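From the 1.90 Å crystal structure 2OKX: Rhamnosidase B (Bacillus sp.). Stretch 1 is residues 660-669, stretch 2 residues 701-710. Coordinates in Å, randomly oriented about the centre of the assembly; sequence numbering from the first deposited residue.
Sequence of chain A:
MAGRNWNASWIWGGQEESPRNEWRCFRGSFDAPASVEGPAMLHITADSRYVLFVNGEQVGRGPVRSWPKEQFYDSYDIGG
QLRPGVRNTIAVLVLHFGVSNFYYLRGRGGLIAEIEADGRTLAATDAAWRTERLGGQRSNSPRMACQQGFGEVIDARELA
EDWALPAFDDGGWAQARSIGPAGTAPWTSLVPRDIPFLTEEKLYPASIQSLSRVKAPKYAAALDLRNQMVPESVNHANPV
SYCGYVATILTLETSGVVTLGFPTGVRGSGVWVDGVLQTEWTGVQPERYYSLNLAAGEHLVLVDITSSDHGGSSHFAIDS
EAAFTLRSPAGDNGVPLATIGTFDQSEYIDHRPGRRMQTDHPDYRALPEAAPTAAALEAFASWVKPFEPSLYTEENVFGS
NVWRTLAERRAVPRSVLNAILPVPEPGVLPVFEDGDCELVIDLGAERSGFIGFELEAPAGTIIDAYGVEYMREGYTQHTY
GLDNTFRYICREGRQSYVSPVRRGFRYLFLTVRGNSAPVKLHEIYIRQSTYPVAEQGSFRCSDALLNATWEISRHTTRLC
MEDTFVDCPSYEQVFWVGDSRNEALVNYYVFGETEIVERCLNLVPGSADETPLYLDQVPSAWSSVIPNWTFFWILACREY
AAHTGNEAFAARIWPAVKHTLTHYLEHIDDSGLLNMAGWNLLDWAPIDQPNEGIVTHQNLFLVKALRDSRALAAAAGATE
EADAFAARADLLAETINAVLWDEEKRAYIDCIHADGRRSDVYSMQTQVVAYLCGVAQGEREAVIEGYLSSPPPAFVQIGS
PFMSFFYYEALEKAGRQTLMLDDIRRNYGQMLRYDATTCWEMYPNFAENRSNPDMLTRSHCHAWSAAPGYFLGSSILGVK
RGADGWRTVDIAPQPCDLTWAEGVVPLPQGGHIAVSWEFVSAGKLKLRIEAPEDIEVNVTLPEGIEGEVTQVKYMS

Stretch 1 (660-669) TLTHYLEHID
Stretch 2 (701-710) FLVKALRDSR

Stretch 1 enters as a helix already under way before Thr660, and a type I turn spans Leu665 to Ile668. Stretch 2 is helix throughout, beginning earlier in the chain and continuing later, with phi/psi near -63/-40; Leu706 N bonds Leu702 O at 2.9 Å. The two helices run roughly antiparallel, at 148° between their N-to-C directions, and their axes approach to 11.1 Å. The register sets the CA of Leu661 7.1 Å from the CA of Leu706, and the CA of Tyr664 8.3 Å from the CA of Leu702.

Leu661 covers the most surface. Its rotamer is m, t, and its side chain is a knob among Leu702, Ala705, Leu706 and Ser709. Leu661 CD2 lies 4.1 Å from Leu702 CD1 and 4.1 Å from Leu706 CD2. Leu661 CD1 reaches Ser709 CB at 3.5 Å. The Ser709 hydroxyl is turned to its own helix: Ser709 OG donates to Leu706 O at 2.4 Å, a very short bond.

Leu702 (t, p) points toward stretch 1. Its CD1 meets Tyr664 CB at 4.3 Å, while its CD2 meets Ile668 CD1 at 4.1 Å, at the last residue of the turn. The end of the Tyr664 side chain leads away, and its OH bonds elsewhere in the structure.

Leu706 (m, t) starts sideways, but its end comes nearer. Its CD2 also touches Leu665 CD2 at 4.1 Å.

No hydrogen bond crosses. The meeting side-chain groups are carbons with no hydrogen to donate, so van der Waals packing and shelter from water hold the contact, burying 310 Å² in total.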

# COMPACT_ATOMS: atom_id res chain seq x y z
N THR A 660 23.35 5.45 10.84
CA THR A 660 22.13 5.29 11.63
C THR A 660 22.37 4.58 12.97
O THR A 660 21.78 4.95 13.98
CB THR A 660 21.03 4.55 10.83
OG1 THR A 660 19.78 4.68 11.52
CG2 THR A 660 21.37 3.07 10.68
N LEU A 661 23.23 3.57 12.97
CA LEU A 661 23.52 2.85 14.22
C LEU A 661 24.18 3.79 15.22
O LEU A 661 23.92 3.71 16.42
CB LEU A 661 24.42 1.65 13.96
CG LEU A 661 23.73 0.41 13.37
CD1 LEU A 661 24.76 -0.69 13.13
CD2 LEU A 661 22.65 -0.06 14.34
N THR A 662 25.04 4.67 14.73
CA THR A 662 25.72 5.63 15.59
C THR A 662 24.69 6.47 16.34
O THR A 662 24.81 6.68 17.55
CB THR A 662 26.64 6.56 14.77
OG1 THR A 662 27.71 5.80 14.20
CG2 THR A 662 27.21 7.67 15.66
N HIS A 663 23.67 6.93 15.63
CA HIS A 663 22.64 7.75 16.25
C HIS A 663 21.69 6.97 17.16
O HIS A 663 21.16 7.53 18.12
CB HIS A 663 21.87 8.53 15.19
CG HIS A 663 22.67 9.63 14.57
ND1 HIS A 663 23.67 9.41 13.65
CD2 HIS A 663 22.65 10.97 14.79
CE1 HIS A 663 24.23 10.55 13.33
NE2 HIS A 663 23.64 11.52 14.01
N TYR A 664 21.48 5.69 16.88
CA TYR A 664 20.60 4.91 17.75
C TYR A 664 21.29 4.70 19.10
O TYR A 664 20.64 4.67 20.15
CB TYR A 664 20.26 3.55 17.13
CG TYR A 664 19.04 3.59 16.24
CD1 TYR A 664 19.15 3.76 14.86
CD2 TYR A 664 17.75 3.50 16.79
CE1 TYR A 664 18.02 3.86 14.05
CE2 TYR A 664 16.62 3.59 15.98
CZ TYR A 664 16.76 3.77 14.62
OH TYR A 664 15.63 3.88 13.82
N LEU A 665 22.61 4.57 19.07
CA LEU A 665 23.40 4.38 20.28
C LEU A 665 23.33 5.59 21.20
O LEU A 665 23.40 5.47 22.43
CB LEU A 665 24.86 4.08 19.93
CG LEU A 665 25.15 2.69 19.37
CD1 LEU A 665 26.62 2.58 18.97
CD2 LEU A 665 24.80 1.65 20.41
N GLU A 666 23.18 6.78 20.61
CA GLU A 666 23.09 8.00 21.39
C GLU A 666 21.80 8.04 22.20
O GLU A 666 21.64 8.85 23.10
CB GLU A 666 23.17 9.23 20.48
CG GLU A 666 24.46 9.34 19.68
CD GLU A 666 24.44 10.50 18.71
OE1 GLU A 666 25.41 10.64 17.93
OE2 GLU A 666 23.45 11.26 18.71
N HIS A 667 20.87 7.14 21.87
CA HIS A 667 19.60 7.08 22.58
C HIS A 667 19.63 6.12 23.75
O HIS A 667 18.61 5.88 24.40
CB HIS A 667 18.48 6.72 21.60
CG HIS A 667 18.09 7.85 20.70
ND1 HIS A 667 17.15 8.79 21.06
CD2 HIS A 667 18.56 8.23 19.49
CE1 HIS A 667 17.06 9.71 20.11
NE2 HIS A 667 17.91 9.39 19.14
N ILE A 668 20.81 5.58 24.03
CA ILE A 668 20.99 4.68 25.16
C ILE A 668 21.47 5.58 26.30
O ILE A 668 22.48 6.27 26.15
CB ILE A 668 22.05 3.60 24.87
CG1 ILE A 668 21.55 2.66 23.77
CG2 ILE A 668 22.36 2.81 26.14
CD1 ILE A 668 22.55 1.58 23.37
N ASP A 669 20.76 5.58 27.42
CA ASP A 669 21.13 6.42 28.54
C ASP A 669 21.81 5.71 29.71
O ASP A 669 22.31 4.59 29.57
CB ASP A 669 19.89 7.16 29.06
CG ASP A 669 18.78 6.22 29.47
OD1 ASP A 669 19.09 5.17 30.07
OD2 ASP A 669 17.61 6.54 29.21
N PHE A 701 16.68 -6.23 19.36
CA PHE A 701 17.00 -6.12 17.94
C PHE A 701 18.17 -5.17 17.69
O PHE A 701 18.88 -5.31 16.69
CB PHE A 701 15.77 -5.69 17.14
CG PHE A 701 14.89 -6.84 16.71
CD1 PHE A 701 13.51 -6.80 16.90
CD2 PHE A 701 15.45 -7.97 16.10
CE1 PHE A 701 12.70 -7.85 16.49
CE2 PHE A 701 14.64 -9.03 15.69
CZ PHE A 701 13.26 -8.97 15.89
N LEU A 702 18.38 -4.21 18.57
CA LEU A 702 19.50 -3.29 18.40
C LEU A 702 20.80 -4.07 18.58
O LEU A 702 21.78 -3.84 17.86
CB LEU A 702 19.43 -2.15 19.42
CG LEU A 702 20.60 -1.15 19.39
CD1 LEU A 702 20.86 -0.66 17.98
CD2 LEU A 702 20.27 0.03 20.31
N VAL A 703 20.80 -4.99 19.53
CA VAL A 703 21.98 -5.82 19.77
C VAL A 703 22.32 -6.57 18.49
O VAL A 703 23.44 -6.49 17.99
CB VAL A 703 21.73 -6.84 20.90
CG1 VAL A 703 22.91 -7.80 21.01
CG2 VAL A 703 21.51 -6.11 22.22
N LYS A 704 21.34 -7.29 17.95
CA LYS A 704 21.55 -8.06 16.74
C LYS A 704 21.92 -7.18 15.55
O LYS A 704 22.73 -7.58 14.71
CB LYS A 704 20.30 -8.89 16.39
CG LYS A 704 20.52 -9.83 15.22
CD LYS A 704 19.25 -10.56 14.82
CE LYS A 704 19.43 -11.28 13.49
NZ LYS A 704 18.14 -11.83 12.99
N ALA A 705 21.32 -6.00 15.47
CA ALA A 705 21.61 -5.07 14.38
C ALA A 705 23.07 -4.64 14.45
O ALA A 705 23.76 -4.56 13.43
CB ALA A 705 20.69 -3.86 14.46
N LEU A 706 23.53 -4.35 15.66
CA LEU A 706 24.91 -3.93 15.87
C LEU A 706 25.87 -5.02 15.41
O LEU A 706 26.93 -4.73 14.83
CB LEU A 706 25.15 -3.63 17.35
CG LEU A 706 24.46 -2.37 17.88
CD1 LEU A 706 24.39 -2.40 19.39
CD2 LEU A 706 25.22 -1.15 17.38
N ARG A 707 25.51 -6.27 15.67
CA ARG A 707 26.34 -7.40 15.28
C ARG A 707 26.21 -7.69 13.78
O ARG A 707 27.22 -7.90 13.10
CB ARG A 707 25.96 -8.63 16.11
CG ARG A 707 26.36 -8.49 17.56
CD ARG A 707 25.71 -9.53 18.45
NE ARG A 707 26.22 -9.44 19.82
CZ ARG A 707 25.66 -10.03 20.87
NH1 ARG A 707 26.20 -9.90 22.07
NH2 ARG A 707 24.55 -10.75 20.72
N ASP A 708 24.98 -7.70 13.27
CA ASP A 708 24.76 -7.95 11.85
C ASP A 708 25.52 -6.95 10.99
O ASP A 708 25.93 -7.26 9.87
CB ASP A 708 23.26 -7.87 11.53
CG ASP A 708 22.48 -9.07 12.03
OD1 ASP A 708 21.23 -9.00 12.05
OD2 ASP A 708 23.10 -10.08 12.40
N SER A 709 25.71 -5.74 11.52
CA SER A 709 26.41 -4.68 10.78
C SER A 709 27.84 -5.06 10.41
O SER A 709 28.39 -4.59 9.42
CB SER A 709 26.42 -3.39 11.59
OG SER A 709 27.25 -3.51 12.74
N ARG A 710 28.46 -5.92 11.22
CA ARG A 710 29.83 -6.34 10.96
C ARG A 710 29.95 -6.99 9.59
O ARG A 710 30.90 -6.72 8.84
CB ARG A 710 30.30 -7.32 12.04
CG ARG A 710 31.64 -7.99 11.74
CD ARG A 710 32.35 -8.41 13.02
NE ARG A 710 32.89 -7.26 13.73
CZ ARG A 710 33.43 -7.30 14.94
NH1 ARG A 710 33.90 -6.19 15.50
NH2 ARG A 710 33.49 -8.45 15.61